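Local structure of anti-sigma-I factor RsgI3 (Clostridium thermocellum, 6QE7) at residues P56-T61 and K127-E132; L228-W233 and A240-K245; Q234-E239 and Y263-F268. The protein binds pectin through the tandem extracellular PA14 domains that make up this chain, and probably regulates SigI3 negatively as its anti-sigma factor. All coordinates share one frame; numbering follows the deposited sequence.

Contact 1. Residues P56-T61 and K127-E132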
loop_
_atom_site.group_PDB
_atom_site.type_symbol
_atom_site.label_atom_id
_atom_site.label_comp_id
_atom_site.label_asym_id
_atom_site.label_seq_id
_atom_site.Cartn_x
_atom_site.Cartn_y
_atom_site.Cartn_z
ATOM N N PRO A 56 -15.346 19.100 -21.167
ATOM C CA PRO A 56 -16.696 19.612 -21.049
ATOM C C PRO A 56 -17.236 19.999 -22.447
ATOM O O PRO A 56 -16.459 20.235 -23.399
ATOM C CB PRO A 56 -16.541 20.837 -20.138
ATOM C CG PRO A 56 -15.115 21.253 -20.378
ATOM C CD PRO A 56 -14.325 19.993 -20.588
ATOM N N ARG A 57 -18.566 19.988 -22.577
ATOM C CA ARG A 57 -19.200 20.372 -23.875
ATOM C C ARG A 57 -19.346 21.909 -23.939
ATOM O O ARG A 57 -19.280 22.429 -25.078
ATOM C CB ARG A 57 -20.568 19.699 -24.013
ATOM C CG ARG A 57 -20.577 18.175 -23.947
ATOM C CD ARG A 57 -21.993 17.758 -23.562
ATOM N NE ARG A 57 -22.330 16.403 -23.968
ATOM C CZ ARG A 57 -22.628 15.389 -23.131
ATOM N NH1 ARG A 57 -22.660 15.565 -21.813
ATOM N NH2 ARG A 57 -22.912 14.188 -23.624
ATOM N N TYR A 58 -19.555 22.578 -22.781
ATOM C CA TYR A 58 -19.884 24.019 -22.624
ATOM C C TYR A 58 -18.807 24.791 -21.835
ATOM O O TYR A 58 -18.137 24.186 -20.969
ATOM C CB TYR A 58 -21.220 24.085 -21.917
ATOM C CG TYR A 58 -22.282 23.167 -22.477
ATOM C CD1 TYR A 58 -22.774 23.300 -23.768
ATOM C CD2 TYR A 58 -22.832 22.174 -21.682
ATOM C CE1 TYR A 58 -23.764 22.457 -24.253
ATOM C CE2 TYR A 58 -23.848 21.353 -22.138
ATOM C CZ TYR A 58 -24.314 21.494 -23.432
ATOM O OH TYR A 58 -25.295 20.633 -23.837
ATOM N N SER A 59 -18.566 26.084 -22.138
ATOM C CA SER A 59 -17.713 26.992 -21.302
ATOM C C SER A 59 -18.595 27.512 -20.155
ATOM O O SER A 59 -19.365 28.453 -20.388
ATOM C CB SER A 59 -17.125 28.129 -22.070
ATOM O OG SER A 59 -16.227 27.645 -23.054
ATOM N N GLU A 60 -18.568 26.877 -18.981
ATOM C CA GLU A 60 -19.536 27.173 -17.882
ATOM C C GLU A 60 -18.958 26.814 -16.506
ATOM O O GLU A 60 -17.850 26.239 -16.427
ATOM C CB GLU A 60 -20.864 26.420 -18.042
ATOM C CG GLU A 60 -21.432 26.553 -19.432
ATOM C CD GLU A 60 -22.863 26.118 -19.635
ATOM O OE1 GLU A 60 -23.531 25.524 -18.714
ATOM O OE2 GLU A 60 -23.336 26.440 -20.728
ATOM N N THR A 61 -19.734 27.127 -15.482
ATOM C CA THR A 61 -19.488 26.687 -14.100
ATOM C C THR A 61 -19.950 25.224 -13.996
ATOM O O THR A 61 -21.184 24.941 -13.769
ATOM C CB THR A 61 -20.062 27.715 -13.109
ATOM O OG1 THR A 61 -19.300 28.923 -13.301
ATOM C CG2 THR A 61 -19.948 27.251 -11.670
ATOM N N LYS A 127 -25.057 24.998 -16.356
ATOM C CA LYS A 127 -26.257 25.756 -16.744
ATOM C C LYS A 127 -26.984 24.887 -17.775
ATOM O O LYS A 127 -28.108 24.538 -17.496
ATOM C CB LYS A 127 -25.866 27.122 -17.283
ATOM C CG LYS A 127 -27.048 28.071 -17.294
ATOM C CD LYS A 127 -26.653 29.501 -17.569
ATOM C CE LYS A 127 -25.862 29.652 -18.850
ATOM N NZ LYS A 127 -24.980 30.830 -18.757
ATOM N N SER A 128 -26.295 24.528 -18.868
ATOM C CA SER A 128 -26.731 23.688 -20.025
ATOM C C SER A 128 -26.525 22.153 -19.859
ATOM O O SER A 128 -27.141 21.382 -20.629
ATOM C CB SER A 128 -26.003 24.132 -21.252
ATOM O OG SER A 128 -25.628 25.468 -21.110
ATOM N N GLN A 129 -25.681 21.662 -18.953
ATOM C CA GLN A 129 -25.523 20.186 -18.781
ATOM C C GLN A 129 -26.413 19.703 -17.652
ATOM O O GLN A 129 -26.136 19.959 -16.458
ATOM C CB GLN A 129 -24.088 19.791 -18.531
ATOM C CG GLN A 129 -23.953 18.299 -18.331
ATOM C CD GLN A 129 -24.208 17.580 -19.619
ATOM O OE1 GLN A 129 -23.489 17.754 -20.601
ATOM N NE2 GLN A 129 -25.250 16.767 -19.603
ATOM N N GLN A 130 -27.450 18.989 -18.026
ATOM C CA GLN A 130 -28.310 18.298 -17.068
ATOM C C GLN A 130 -27.446 17.285 -16.330
ATOM O O GLN A 130 -26.538 16.696 -16.937
ATOM C CB GLN A 130 -29.480 17.618 -17.764
ATOM C CG GLN A 130 -30.534 17.089 -16.792
ATOM C CD GLN A 130 -31.535 16.244 -17.549
ATOM O OE1 GLN A 130 -31.336 15.931 -18.723
ATOM N NE2 GLN A 130 -32.611 15.857 -16.886
ATOM N N LYS A 131 -27.738 17.136 -15.052
ATOM C CA LYS A 131 -26.879 16.356 -14.167
ATOM C C LYS A 131 -26.875 14.958 -14.748
ATOM O O LYS A 131 -27.957 14.408 -14.828
ATOM C CB LYS A 131 -27.428 16.359 -12.749
ATOM C CG LYS A 131 -26.481 15.762 -11.730
ATOM C CD LYS A 131 -27.149 15.526 -10.409
ATOM C CE LYS A 131 -26.201 15.036 -9.338
ATOM N NZ LYS A 131 -26.861 14.970 -8.007
ATOM N N GLU A 132 -25.715 14.451 -15.174
ATOM C CA GLU A 132 -25.591 13.037 -15.576
ATOM C C GLU A 132 -24.299 12.463 -14.987
ATOM O O GLU A 132 -23.425 13.276 -14.656
ATOM C CB GLU A 132 -25.600 13.024 -17.112
ATOM C CG GLU A 132 -24.580 13.930 -17.734
ATOM C CD GLU A 132 -24.377 13.835 -19.246
ATOM O OE1 GLU A 132 -25.241 13.259 -19.889
ATOM O OE2 GLU A 132 -23.346 14.376 -19.795
HETATM O O HOH W 1 -20.528 18.810 -20.431
HETATM O O HOH W 2 -24.612 12.847 -22.283
HETATM O O HOH W 3 -23.498 29.589 -20.888
#
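Arg57, Tyr58 and Glu60 meet segment 127-132 in three distinct orientations: tip to tip, face-on, and as a two-pronged acceptor. Arg57 is extended from CG to NE, with CG anti to the carbonyl carbon (chi1 -58°), and this course carries NH1 between two oxygens. In the salt bridge with Glu132, NH1 of Arg57 lies a very short 2.4 Å from OE2 of Glu132. That oxygen sits in the guanidinium plane and offers its syn lone pair, although the two flat groups are turned 45° apart. Gln129 instead crosses the arginine obliquely. Here Arg57 NH1 reaches Gln129 OE1 at 2.6 Å from above the carbonyl plane, not along a lone pair. The same amide is gripped at its other end, where Gln129 NE2 donates to Gln130 O at 3.0 Å, fixing its rotation. One water joins Arg57 NH2 to Glu132 OE1, and another joins Arg57 N to Gln129 OE1.

The Tyr58 ring is sandwiched. Ser128 CB stands 3.7 Å from the centroid of the Tyr58 ring in a CH-pi contact, Arg57 CB covers the opposite face, and Gln129 CB lies at the edge. Glu60 accepts both N-H and O-H of Ser128 on syn lone pairs of different oxygens: Ser128 N donates to Glu60 OE1 at 2.9 Å, almost straight at 171°, and Ser128 OG to Glu60 OE2 at 2.5 Å. A third water links Glu60 OE2 to Lys127 NZ.

Both carboxylates have a second partner: Trp124 NE1, on strand 119-125, bonds to Glu132 OE2, and Ser126 OG, just past that strand, to Glu60 OE1. Segment 127-132 runs through the loop after strand 119-125, ending on Glu132, the first residue of strand 132-133. Strand 60-69, which Glu60 begins, runs antiparallel between strands 91-99 and 119-125.

Contact 2. Residues L228-W233 and A240-K245; sequences LIIDNW and AENSGK
Ile230 lays its CG2 methyl against Asn242, with Ile230 CG2 3.6 Å from Asn242 CB. Its other branch follows the opposing backbone, Ile230 CG1 lying 3.9 Å from Gly244 N. CG2 is anti to the backbone N and CG1 anti to the carbonyl carbon (chi1 -60°), so the two branches divide between neighbouring residues. Ile229 also points across, its CG2 approaching Lys245 O at 3.8 Å. Consecutive residues face the same way because Ile229 and Ile230 form a classic beta bulge opposite Val222 of strand 219-224.

At Gly244 the main chains draw close. The CA of Gly244 is 3.3 Å from Ile229 O in a CA-H...O contact, an approach that the lack of a side chain permits. Farther along, Asn232 and Asn242 cross at about a right angle with their amide planes 54° apart. Asn232 ND2 donates to Asn242 OD1 at 3.1 Å, in the carbonyl plane and on a lone pair.

The short strand segments run nearly antiparallel, at 160°, with axes 5.5 Å apart, yet no backbone hydrogen bond joins them. Strand 227-232 pairs with 219-224, and strand 240-248 with 208-216, so they belong to different sheets of the second PA14 domain. The sheets thus meet at one end through apolar branches, laid mostly on backbone, and a CA-H...O contact, at the other through one amide-amide hydrogen bond, the only directional side-chain link between the segments.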
loop_
_atom_site.group_PDB
_atom_site.type_symbol
_atom_site.label_atom_id
_atom_site.label_comp_id
_atom_site.label_asym_id
_atom_site.label_seq_id
_atom_site.Cartn_x
_atom_site.Cartn_y
_atom_site.Cartn_z
ATOM N N LEU A 228 9.834 2.425 17.082
ATOM C CA LEU A 228 10.810 1.451 17.600
ATOM C C LEU A 228 10.073 0.607 18.601
ATOM O O LEU A 228 9.778 1.143 19.584
ATOM C CB LEU A 228 11.962 2.195 18.273
ATOM C CG LEU A 228 13.005 1.245 18.856
ATOM C CD1 LEU A 228 13.609 0.431 17.734
ATOM C CD2 LEU A 228 14.079 2.000 19.638
ATOM N N ILE A 229 9.820 -0.668 18.350
ATOM C CA ILE A 229 9.037 -1.500 19.296
ATOM C C ILE A 229 9.887 -2.624 19.878
ATOM O O ILE A 229 9.374 -3.296 20.785
ATOM C CB ILE A 229 7.777 -2.034 18.585
ATOM C CG1 ILE A 229 8.122 -2.980 17.433
ATOM C CG2 ILE A 229 6.912 -0.875 18.140
ATOM C CD1 ILE A 229 6.970 -3.906 17.063
ATOM N N ILE A 230 11.015 -2.941 19.268
ATOM C CA ILE A 230 12.040 -3.854 19.860
ATOM C C ILE A 230 13.414 -3.203 19.820
ATOM O O ILE A 230 13.770 -2.706 18.754
ATOM C CB ILE A 230 12.025 -5.190 19.128
ATOM C CG1 ILE A 230 10.644 -5.814 19.258
ATOM C CG2 ILE A 230 13.155 -6.099 19.595
ATOM C CD1 ILE A 230 10.477 -7.172 18.602
ATOM N N ASP A 231 14.174 -3.227 20.928
ATOM C CA ASP A 231 15.530 -2.597 20.991
ATOM C C ASP A 231 16.424 -3.407 21.931
ATOM O O ASP A 231 16.467 -3.128 23.083
ATOM C CB ASP A 231 15.396 -1.143 21.421
ATOM C CG ASP A 231 16.652 -0.291 21.249
ATOM O OD1 ASP A 231 17.570 -0.739 20.548
ATOM O OD2 ASP A 231 16.643 0.856 21.765
ATOM N N ASN A 232 17.056 -4.443 21.430
ATOM C CA ASN A 232 17.995 -5.276 22.201
ATOM C C ASN A 232 19.271 -5.426 21.360
ATOM O O ASN A 232 19.583 -6.503 20.904
ATOM C CB ASN A 232 17.300 -6.568 22.600
ATOM C CG ASN A 232 18.169 -7.430 23.482
ATOM O OD1 ASN A 232 19.079 -6.902 24.148
ATOM N ND2 ASN A 232 17.907 -8.740 23.471
ATOM N N TRP A 233 19.926 -4.327 21.080
ATOM C CA TRP A 233 21.061 -4.285 20.139
ATOM C C TRP A 233 22.327 -4.912 20.752
ATOM O O TRP A 233 23.192 -5.284 19.946
ATOM C CB TRP A 233 21.313 -2.840 19.746
ATOM C CG TRP A 233 22.248 -2.682 18.608
ATOM C CD1 TRP A 233 23.401 -1.956 18.565
ATOM C CD2 TRP A 233 22.077 -3.254 17.315
ATOM N NE1 TRP A 233 23.981 -2.078 17.339
ATOM C CE2 TRP A 233 23.201 -2.874 16.550
ATOM C CE3 TRP A 233 21.106 -4.088 16.745
ATOM C CZ2 TRP A 233 23.347 -3.247 15.220
ATOM C CZ3 TRP A 233 21.284 -4.506 15.443
ATOM C CH2 TRP A 233 22.355 -4.040 14.674
ATOM N N ALA A 240 17.825 -15.508 21.982
ATOM C CA ALA A 240 17.164 -14.554 22.907
ATOM C C ALA A 240 15.860 -14.079 22.223
ATOM O O ALA A 240 15.882 -13.859 20.955
ATOM C CB ALA A 240 18.048 -13.360 23.227
ATOM N N GLU A 241 14.799 -13.938 23.031
ATOM C CA GLU A 241 13.408 -13.567 22.621
ATOM C C GLU A 241 13.118 -12.147 23.075
ATOM O O GLU A 241 13.419 -11.824 24.219
ATOM C CB GLU A 241 12.433 -14.577 23.195
ATOM C CG GLU A 241 12.660 -15.931 22.527
ATOM C CD GLU A 241 12.243 -17.132 23.351
ATOM O OE1 GLU A 241 11.159 -17.030 23.943
ATOM O OE2 GLU A 241 13.004 -18.161 23.413
ATOM N N ASN A 242 12.639 -11.336 22.138
ATOM C CA ASN A 242 12.113 -9.984 22.389
ATOM C C ASN A 242 10.730 -9.929 21.771
ATOM O O ASN A 242 10.507 -10.701 20.846
ATOM C CB ASN A 242 13.056 -8.918 21.830
ATOM C CG ASN A 242 14.350 -8.956 22.608
ATOM O OD1 ASN A 242 15.213 -9.779 22.301
ATOM N ND2 ASN A 242 14.369 -8.242 23.728
ATOM N N SER A 243 9.887 -9.051 22.304
ATOM C CA SER A 243 8.547 -8.744 21.759
ATOM C C SER A 243 8.235 -7.273 21.972
ATOM O O SER A 243 8.850 -6.575 22.858
ATOM C CB SER A 243 7.486 -9.668 22.264
ATOM O OG SER A 243 7.024 -9.310 23.551
ATOM N N GLY A 244 7.361 -6.783 21.114
ATOM C CA GLY A 244 6.843 -5.417 21.235
ATOM C C GLY A 244 5.530 -5.334 20.501
ATOM O O GLY A 244 5.283 -6.211 19.665
ATOM N N LYS A 245 4.695 -4.367 20.851
ATOM C CA LYS A 245 3.282 -4.325 20.424
ATOM C C LYS A 245 3.046 -3.123 19.555
ATOM O O LYS A 245 3.711 -2.105 19.790
ATOM C CB LYS A 245 2.385 -4.209 21.657
ATOM C CG LYS A 245 2.318 -5.477 22.487
ATOM C CD LYS A 245 1.741 -5.231 23.857
ATOM C CE LYS A 245 1.098 -6.453 24.474
ATOM N NZ LYS A 245 2.090 -7.346 25.125
#

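Contact 3. Residues Q234-E239 and Y263-F268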
loop_
_atom_site.group_PDB
_atom_site.type_symbol
_atom_site.label_atom_id
_atom_site.label_comp_id
_atom_site.label_asym_id
_atom_site.label_seq_id
_atom_site.Cartn_x
_atom_site.Cartn_y
_atom_site.Cartn_z
ATOM N N GLN A 234 22.450 -4.982 22.088
ATOM C CA GLN A 234 23.643 -5.537 22.816
ATOM C C GLN A 234 23.482 -7.049 23.010
ATOM O O GLN A 234 24.439 -7.743 23.368
ATOM C CB GLN A 234 23.838 -4.812 24.164
ATOM C CG GLN A 234 24.006 -3.279 24.069
ATOM C CD GLN A 234 25.096 -2.806 23.125
ATOM O OE1 GLN A 234 26.275 -3.091 23.322
ATOM N NE2 GLN A 234 24.735 -2.034 22.102
ATOM N N ASN A 235 22.321 -7.611 22.736
ATOM C CA ASN A 235 22.075 -9.004 23.183
ATOM C C ASN A 235 23.151 -9.932 22.607
ATOM O O ASN A 235 23.532 -9.787 21.397
ATOM C CB ASN A 235 20.697 -9.565 22.797
ATOM C CG ASN A 235 20.692 -11.082 22.783
ATOM O OD1 ASN A 235 20.826 -11.705 23.852
ATOM N ND2 ASN A 235 20.626 -11.675 21.589
ATOM N N GLN A 236 23.503 -10.924 23.409
ATOM C CA GLN A 236 24.472 -11.999 23.088
ATOM C C GLN A 236 23.832 -13.388 23.261
ATOM O O GLN A 236 24.340 -14.336 22.667
ATOM C CB GLN A 236 25.667 -11.793 24.028
ATOM C CG GLN A 236 27.018 -11.940 23.353
ATOM C CD GLN A 236 27.136 -11.027 22.160
ATOM O OE1 GLN A 236 26.478 -11.228 21.141
ATOM N NE2 GLN A 236 27.995 -10.031 22.285
ATOM N N GLY A 237 22.765 -13.509 24.062
ATOM C CA GLY A 237 22.139 -14.803 24.394
ATOM C C GLY A 237 21.792 -15.536 23.116
ATOM O O GLY A 237 21.470 -14.854 22.101
ATOM N N LYS A 238 21.905 -16.858 23.129
ATOM C CA LYS A 238 21.513 -17.737 22.006
ATOM C C LYS A 238 19.981 -17.673 21.922
ATOM O O LYS A 238 19.326 -17.648 22.970
ATOM C CB LYS A 238 22.010 -19.175 22.195
ATOM C CG LYS A 238 21.318 -20.210 21.307
ATOM C CD LYS A 238 21.975 -21.586 21.209
ATOM C CE LYS A 238 21.385 -22.407 20.074
ATOM N NZ LYS A 238 22.388 -23.245 19.377
ATOM N N GLU A 239 19.423 -17.574 20.722
ATOM C CA GLU A 239 17.944 -17.498 20.527
ATOM C C GLU A 239 17.303 -16.694 21.664
ATOM O O GLU A 239 16.340 -17.206 22.250
ATOM C CB GLU A 239 17.370 -18.915 20.406
ATOM C CG GLU A 239 17.960 -19.623 19.191
ATOM C CD GLU A 239 17.531 -21.052 18.985
ATOM O OE1 GLU A 239 16.378 -21.367 19.338
ATOM O OE2 GLU A 239 18.353 -21.830 18.485
ATOM N N TYR A 263 27.670 -10.996 16.920
ATOM C CA TYR A 263 28.892 -10.611 17.678
ATOM C C TYR A 263 29.917 -11.784 17.682
ATOM O O TYR A 263 31.022 -11.804 18.399
ATOM C CB TYR A 263 28.443 -10.125 19.060
ATOM C CG TYR A 263 27.620 -8.862 19.145
ATOM C CD1 TYR A 263 28.209 -7.628 18.907
ATOM C CD2 TYR A 263 26.273 -8.872 19.550
ATOM C CE1 TYR A 263 27.491 -6.443 19.050
ATOM C CE2 TYR A 263 25.554 -7.696 19.740
ATOM C CZ TYR A 263 26.174 -6.475 19.497
ATOM O OH TYR A 263 25.552 -5.264 19.620
ATOM N N GLY A 264 29.625 -12.771 16.847
ATOM C CA GLY A 264 30.578 -13.844 16.502
ATOM C C GLY A 264 29.964 -15.211 16.708
ATOM O O GLY A 264 30.594 -16.219 16.243
ATOM N N GLU A 265 28.788 -15.261 17.357
ATOM C CA GLU A 265 28.044 -16.526 17.595
ATOM C C GLU A 265 27.632 -17.071 16.227
ATOM O O GLU A 265 27.737 -16.359 15.228
ATOM C CB GLU A 265 26.879 -16.293 18.556
ATOM C CG GLU A 265 27.327 -16.258 20.002
ATOM C CD GLU A 265 28.013 -14.953 20.393
ATOM O OE1 GLU A 265 27.745 -13.926 19.726
ATOM O OE2 GLU A 265 28.830 -14.955 21.352
ATOM N N PRO A 266 27.202 -18.353 16.121
ATOM C CA PRO A 266 26.519 -18.827 14.920
ATOM C C PRO A 266 25.228 -18.002 14.803
ATOM O O PRO A 266 24.572 -17.798 15.859
ATOM C CB PRO A 266 26.224 -20.306 15.175
ATOM C CG PRO A 266 26.325 -20.468 16.689
ATOM C CD PRO A 266 27.265 -19.384 17.174
ATOM N N ALA A 267 24.980 -17.449 13.600
ATOM C CA ALA A 267 24.009 -16.344 13.418
ATOM C C ALA A 267 22.613 -16.952 13.234
ATOM O O ALA A 267 22.485 -17.964 12.539
ATOM C CB ALA A 267 24.362 -15.477 12.255
ATOM N N PHE A 268 21.610 -16.295 13.787
ATOM C CA PHE A 268 20.197 -16.734 13.739
ATOM C C PHE A 268 19.341 -15.498 13.913
ATOM O O PHE A 268 19.589 -14.800 14.880
ATOM C CB PHE A 268 19.916 -17.697 14.888
ATOM C CG PHE A 268 18.620 -18.451 14.904
ATOM C CD1 PHE A 268 17.461 -17.857 15.378
ATOM C CD2 PHE A 268 18.568 -19.788 14.519
ATOM C CE1 PHE A 268 16.269 -18.573 15.428
ATOM C CE2 PHE A 268 17.378 -20.513 14.585
ATOM C CZ PHE A 268 16.234 -19.906 15.057
#
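This is a surface contact between two loops of the second PA14 domain, in which packing round two aromatic rings is the clearest feature. Tyr263 gives the largest single share. Its CG is anti to the carbonyl carbon (chi1 -66°), which directs the ring at 234-239. Asn235 O meets the ring at its edge, near its plane, 3.3 Å from Tyr263 CE2, and Gln234 CA lies 3.7 Å from Tyr263 OH. That hydroxyl is hydrogen-bonded to Trp233 O, just before segment 234-239, so a bond holds the phenol at its tip, while its edge is merely packed. The Gln236 side chain lies across the base of the tyrosine, its amide plane 81° from the ring.

At the other end, Glu239 sets its aliphatic part over the Phe268 ring. Glu239 CG is 4.3 Å from the ring centroid of Phe268 and 12° off the normal, a CH-pi contact centred on the face. Between these two points, Asn235 braces its own loop: weak bonds join its side chain to Gly237 N and Gly237 O, while Asn235 ND2 has a stronger partner in Gly218 O.

Each loop carries the chain from one sheet to the other, 234-239 from strand 227-232 to 240-248 and 263-268 from strand 254-263 to 268-274. The two connections lie side by side at one end of the paired sheets, consistent with the beta-sandwich of a PA14 domain.

In the fold
From the N terminus, the chain first meets contact 1, which closes a long, strand-rich loop of 65 residues within the first PA14 domain and ties the start of strand 60-69 to the loop after strand 119-125. The other two contacts lie in the second PA14 domain, on the opposite side of the chain's centre; contact 1 is in series with both, its centre about 60 Å from that of contact 2. Contact 2 spans only six residues, joining strands of different sheets. Those six residues are segment 234-239 of contact 3, which pairs with 263-268 farther on, so contacts 2 and 3 cross along the chain. They also touch just after strand 227-232, and where Ala240 packs on Asn235.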